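Local coordinates for attaching and effacing protein, pathogenesis factor (Escherichia coli, PDB 4E9L) that probably serves as an adhesin of the intimin/invasin family, this piece being a string of immunoglobulin-like domains, probably from its extracellular part, at residues F84-L98 against T110-V123. Sequence-based numbering, arbitrary orientation.
Sequences FVAGPLDAAHSSITL and TAIWTAKDANDNPV
Asp117 OD2 is gripped from both segments. Gly87 N, 2.8 Å from Asp117 OD2, uses the anti lone pair, while the amide of Asn121 donates through ND2 to the syn lone pair of the same oxygen. Asp117 OD1 accepts Asn119 N and Asn121 N from opposite faces of the carboxylate, the former closing an Asx turn inside the type I turn 117-120. With CG set between backbone N and carbonyl carbon (chi1 68°), the carboxylate can serve its own turn and the incoming chain together. A water bridges Pro88 O and Ala118 N beside this site.

Farther along, Asp90 N meets Lys116 O at 2.9 Å, in the carbonyl plane and nearly straight (170°). Ser94 OG works as a relay: it accepts Lys116 N at 3.0 Å and donates to Asp90 O, which it approaches from above the carbonyl plane. Leu89 stretches its CD1 to 3.5 Å from Ala115 CB and 3.6 Å from Trp113 CZ2; Leu126 also packs on Leu89. Trp113 receives Ser95 O at its ring edge, 3.3 Å from CD1, and its NE1 is hydrogen-bonded to Ala178 O.

Strands 95-98 and 110-114 then run antiparallel (162°), with paired bonds at Ser95-Thr114 and Thr97-Ile112; Ile112 N to Thr97 O is 2.7 Å. Ile96, Leu98, Ala111 and Trp113 share the buried face of the immunoglobulin-like sandwich, where Ile96, Leu98 and Trp113 touch strand 165-173. Four N-H donors on the two carboxylate oxygens would probably favour the ionised form of Asp117, and they tie the entering chain to the turn after the hairpin's second strand.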
loop_
_atom_site.group_PDB
_atom_site.type_symbol
_atom_site.label_atom_id
_atom_site.label_comp_id
_atom_site.label_asym_id
_atom_site.label_seq_id
_atom_site.Cartn_x
_atom_site.Cartn_y
_atom_site.Cartn_z
ATOM N N PHE A 84 15.046 43.369 -46.873
ATOM C CA PHE A 84 14.642 44.579 -46.148
ATOM C C PHE A 84 14.714 44.389 -44.623
ATOM O O PHE A 84 14.676 43.255 -44.134
ATOM C CB PHE A 84 13.218 45.014 -46.557
ATOM C CG PHE A 84 12.169 43.936 -46.383
ATOM C CD1 PHE A 84 11.795 43.126 -47.452
ATOM C CD2 PHE A 84 11.554 43.733 -45.150
ATOM C CE1 PHE A 84 10.836 42.124 -47.289
ATOM C CE2 PHE A 84 10.608 42.718 -44.984
ATOM C CZ PHE A 84 10.251 41.926 -46.055
ATOM N N VAL A 85 14.749 45.512 -43.883
ATOM C CA VAL A 85 14.790 45.548 -42.423
ATOM C C VAL A 85 13.376 45.328 -41.831
ATOM O O VAL A 85 12.426 46.017 -42.215
ATOM C CB VAL A 85 15.481 46.850 -41.932
ATOM C CG1 VAL A 85 15.180 47.141 -40.462
ATOM C CG2 VAL A 85 16.988 46.780 -42.173
ATOM N N ALA A 86 13.250 44.346 -40.910
ATOM C CA ALA A 86 11.983 44.006 -40.250
ATOM C C ALA A 86 11.624 45.060 -39.196
ATOM O O ALA A 86 12.493 45.831 -38.779
ATOM C CB ALA A 86 12.099 42.638 -39.599
ATOM N N GLY A 87 10.350 45.095 -38.789
ATOM C CA GLY A 87 9.865 46.006 -37.761
ATOM C C GLY A 87 10.250 45.537 -36.366
ATOM O O GLY A 87 10.991 44.552 -36.219
ATOM N N PRO A 88 9.770 46.205 -35.296
ATOM C CA PRO A 88 10.125 45.728 -33.947
ATOM C C PRO A 88 9.509 44.366 -33.609
ATOM O O PRO A 88 8.461 43.997 -34.163
ATOM C CB PRO A 88 9.643 46.835 -33.006
ATOM C CG PRO A 88 8.826 47.757 -33.819
ATOM C CD PRO A 88 8.887 47.388 -35.263
ATOM N N LEU A 89 10.166 43.610 -32.711
ATOM C CA LEU A 89 9.626 42.302 -32.297
ATOM C C LEU A 89 8.199 42.491 -31.795
ATOM O O LEU A 89 7.901 43.427 -31.036
ATOM C CB LEU A 89 10.462 41.668 -31.176
ATOM C CG LEU A 89 9.972 40.292 -30.724
ATOM C CD1 LEU A 89 11.026 39.284 -30.832
ATOM C CD2 LEU A 89 9.412 40.337 -29.336
ATOM N N ASP A 90 7.332 41.594 -32.208
ATOM C CA ASP A 90 5.960 41.619 -31.741
ATOM C C ASP A 90 5.709 40.287 -31.034
ATOM O O ASP A 90 5.719 39.250 -31.694
ATOM C CB ASP A 90 4.996 41.821 -32.924
ATOM C CG ASP A 90 3.587 42.178 -32.472
ATOM O OD1 ASP A 90 2.994 41.399 -31.702
ATOM O OD2 ASP A 90 3.076 43.225 -32.903
ATOM N N ALA A 91 5.494 40.299 -29.693
ATOM C CA ALA A 91 5.256 39.048 -28.940
ATOM C C ALA A 91 4.074 38.226 -29.463
ATOM O O ALA A 91 4.167 37.004 -29.489
ATOM C CB ALA A 91 5.066 39.326 -27.460
ATOM N N ALA A 92 2.967 38.882 -29.874
ATOM C CA ALA A 92 1.780 38.169 -30.394
ATOM C C ALA A 92 2.074 37.349 -31.681
ATOM O O ALA A 92 1.389 36.357 -31.939
ATOM C CB ALA A 92 0.629 39.145 -30.624
ATOM N N HIS A 93 3.112 37.720 -32.450
ATOM C CA HIS A 93 3.480 36.963 -33.657
ATOM C C HIS A 93 4.679 36.005 -33.425
ATOM O O HIS A 93 5.118 35.316 -34.345
ATOM C CB HIS A 93 3.799 37.918 -34.807
ATOM C CG HIS A 93 2.598 38.642 -35.312
ATOM N ND1 HIS A 93 2.013 39.663 -34.578
ATOM C CD2 HIS A 93 1.901 38.471 -36.457
ATOM C CE1 HIS A 93 0.977 40.070 -35.297
ATOM N NE2 HIS A 93 0.883 39.403 -36.445
ATOM N N SER A 94 5.208 35.992 -32.218
ATOM C CA SER A 94 6.391 35.212 -31.872
ATOM C C SER A 94 6.027 34.004 -31.040
ATOM O O SER A 94 5.018 34.019 -30.313
ATOM C CB SER A 94 7.393 36.099 -31.137
ATOM O OG SER A 94 7.783 37.183 -31.965
ATOM N N SER A 95 6.847 32.951 -31.132
ATOM C CA SER A 95 6.564 31.736 -30.375
ATOM C C SER A 95 7.817 31.062 -29.841
ATOM O O SER A 95 8.958 31.389 -30.228
ATOM C CB SER A 95 5.762 30.765 -31.246
ATOM O OG SER A 95 6.564 30.393 -32.355
ATOM N N ILE A 96 7.600 30.094 -28.964
ATOM C CA ILE A 96 8.702 29.327 -28.398
ATOM C C ILE A 96 8.328 27.844 -28.326
ATOM O O ILE A 96 7.209 27.499 -27.913
ATOM C CB ILE A 96 9.217 29.911 -27.044
ATOM C CG1 ILE A 96 10.407 29.062 -26.493
ATOM C CG2 ILE A 96 8.062 30.072 -26.007
ATOM C CD1 ILE A 96 11.269 29.678 -25.471
ATOM N N THR A 97 9.303 26.992 -28.669
ATOM C CA THR A 97 9.200 25.534 -28.613
ATOM C C THR A 97 10.339 24.970 -27.770
ATOM O O THR A 97 11.466 25.472 -27.831
ATOM C CB THR A 97 9.200 24.984 -30.079
ATOM O OG1 THR A 97 7.955 25.347 -30.686
ATOM C CG2 THR A 97 9.354 23.464 -30.174
ATOM N N LEU A 98 10.047 23.899 -27.016
ATOM C CA LEU A 98 11.042 23.114 -26.278
ATOM C C LEU A 98 11.135 21.748 -26.916
ATOM O O LEU A 98 10.106 21.110 -27.155
ATOM C CB LEU A 98 10.700 22.964 -24.783
ATOM C CG LEU A 98 10.790 24.235 -23.966
ATOM C CD1 LEU A 98 10.039 24.049 -22.636
ATOM C CD2 LEU A 98 12.269 24.637 -23.726
ATOM N N THR A 110 16.234 21.625 -25.658
ATOM C CA THR A 110 16.580 22.776 -26.497
ATOM C C THR A 110 15.395 23.726 -26.550
ATOM O O THR A 110 14.280 23.273 -26.728
ATOM C CB THR A 110 17.014 22.325 -27.903
ATOM O OG1 THR A 110 18.087 21.385 -27.771
ATOM C CG2 THR A 110 17.455 23.500 -28.791
ATOM N N ALA A 111 15.645 25.037 -26.424
ATOM C CA ALA A 111 14.607 26.062 -26.556
ATOM C C ALA A 111 14.795 26.697 -27.922
ATOM O O ALA A 111 15.903 27.107 -28.255
ATOM C CB ALA A 111 14.748 27.118 -25.465
ATOM N N ILE A 112 13.721 26.774 -28.708
ATOM C CA ILE A 112 13.722 27.362 -30.038
ATOM C C ILE A 112 12.678 28.476 -30.056
ATOM O O ILE A 112 11.474 28.214 -30.033
ATOM C CB ILE A 112 13.494 26.359 -31.206
ATOM C CG1 ILE A 112 14.358 25.065 -31.057
ATOM C CG2 ILE A 112 13.764 27.063 -32.553
ATOM C CD1 ILE A 112 13.539 23.836 -30.537
ATOM N N TRP A 113 13.154 29.705 -30.083
ATOM C CA TRP A 113 12.312 30.885 -30.086
ATOM C C TRP A 113 12.262 31.451 -31.505
ATOM O O TRP A 113 13.305 31.725 -32.120
ATOM C CB TRP A 113 12.898 31.894 -29.087
ATOM C CG TRP A 113 12.378 33.299 -29.140
ATOM C CD1 TRP A 113 11.103 33.719 -29.419
ATOM C CD2 TRP A 113 13.113 34.468 -28.770
ATOM N NE1 TRP A 113 11.017 35.088 -29.289
ATOM C CE2 TRP A 113 12.238 35.573 -28.888
ATOM C CE3 TRP A 113 14.417 34.683 -28.286
ATOM C CZ2 TRP A 113 12.659 36.884 -28.645
ATOM C CZ3 TRP A 113 14.815 35.980 -27.998
ATOM C CH2 TRP A 113 13.927 37.060 -28.141
ATOM N N THR A 114 11.054 31.614 -32.015
ATOM C CA THR A 114 10.789 32.153 -33.345
ATOM C C THR A 114 10.339 33.586 -33.120
ATOM O O THR A 114 9.288 33.810 -32.533
ATOM C CB THR A 114 9.760 31.290 -34.084
ATOM O OG1 THR A 114 10.244 29.956 -34.135
ATOM C CG2 THR A 114 9.494 31.791 -35.505
ATOM N N ALA A 115 11.182 34.544 -33.511
ATOM C CA ALA A 115 10.965 35.971 -33.291
ATOM C C ALA A 115 10.511 36.630 -34.579
ATOM O O ALA A 115 11.201 36.558 -35.605
ATOM C CB ALA A 115 12.255 36.604 -32.797
ATOM N N LYS A 116 9.343 37.273 -34.529
ATOM C CA LYS A 116 8.755 37.920 -35.709
ATOM C C LYS A 116 8.206 39.288 -35.369
ATOM O O LYS A 116 7.869 39.556 -34.216
ATOM C CB LYS A 116 7.588 37.070 -36.259
ATOM C CG LYS A 116 7.956 35.687 -36.791
ATOM C CD LYS A 116 6.723 35.008 -37.425
ATOM C CE LYS A 116 6.890 33.515 -37.596
ATOM N NZ LYS A 116 5.746 32.931 -38.368
ATOM N N ASP A 117 8.062 40.144 -36.395
ATOM C CA ASP A 117 7.439 41.451 -36.239
ATOM C C ASP A 117 5.951 41.270 -36.556
ATOM O O ASP A 117 5.532 40.137 -36.833
ATOM C CB ASP A 117 8.125 42.479 -37.161
ATOM C CG ASP A 117 7.934 42.311 -38.665
ATOM O OD1 ASP A 117 7.182 41.392 -39.082
ATOM O OD2 ASP A 117 8.531 43.099 -39.425
ATOM N N ALA A 118 5.152 42.363 -36.546
ATOM C CA ALA A 118 3.716 42.247 -36.836
ATOM C C ALA A 118 3.358 41.817 -38.274
ATOM O O ALA A 118 2.228 41.420 -38.505
ATOM C CB ALA A 118 2.974 43.509 -36.438
ATOM N N ASN A 119 4.312 41.866 -39.228
ATOM C CA ASN A 119 4.096 41.400 -40.605
ATOM C C ASN A 119 4.617 39.969 -40.783
ATOM O O ASN A 119 4.699 39.502 -41.910
ATOM C CB ASN A 119 4.767 42.345 -41.631
ATOM C CG ASN A 119 3.900 43.484 -42.117
ATOM O OD1 ASN A 119 4.371 44.598 -42.348
ATOM N ND2 ASN A 119 2.628 43.227 -42.342
ATOM N N ASP A 120 4.979 39.267 -39.674
ATOM C CA ASP A 120 5.466 37.875 -39.706
ATOM C C ASP A 120 6.843 37.705 -40.366
ATOM O O ASP A 120 7.223 36.592 -40.751
ATOM C CB ASP A 120 4.392 36.917 -40.292
ATOM C CG ASP A 120 3.119 36.899 -39.476
ATOM O OD1 ASP A 120 3.206 36.701 -38.264
ATOM O OD2 ASP A 120 2.031 37.066 -40.065
ATOM N N ASN A 121 7.589 38.815 -40.475
ATOM C CA ASN A 121 8.962 38.831 -40.966
ATOM C C ASN A 121 9.874 38.338 -39.831
ATOM O O ASN A 121 9.650 38.725 -38.688
ATOM C CB ASN A 121 9.407 40.268 -41.329
ATOM C CG ASN A 121 8.614 40.897 -42.440
ATOM O OD1 ASN A 121 8.364 40.275 -43.472
ATOM N ND2 ASN A 121 8.188 42.143 -42.247
ATOM N N PRO A 122 10.943 37.572 -40.120
ATOM C CA PRO A 122 11.876 37.184 -39.045
ATOM C C PRO A 122 12.585 38.407 -38.407
ATOM O O PRO A 122 12.851 39.397 -39.086
ATOM C CB PRO A 122 12.885 36.293 -39.768
ATOM C CG PRO A 122 12.805 36.696 -41.195
ATOM C CD PRO A 122 11.358 36.999 -41.420
ATOM N N VAL A 123 12.861 38.334 -37.103
ATOM C CA VAL A 123 13.549 39.396 -36.351
ATOM C C VAL A 123 14.912 38.866 -35.874
ATOM O O VAL A 123 14.964 37.871 -35.143
ATOM C CB VAL A 123 12.697 39.993 -35.184
ATOM C CG1 VAL A 123 13.537 40.957 -34.347
ATOM C CG2 VAL A 123 11.462 40.732 -35.710
HETATM O O HOH W 1 6.239 44.776 -35.434
#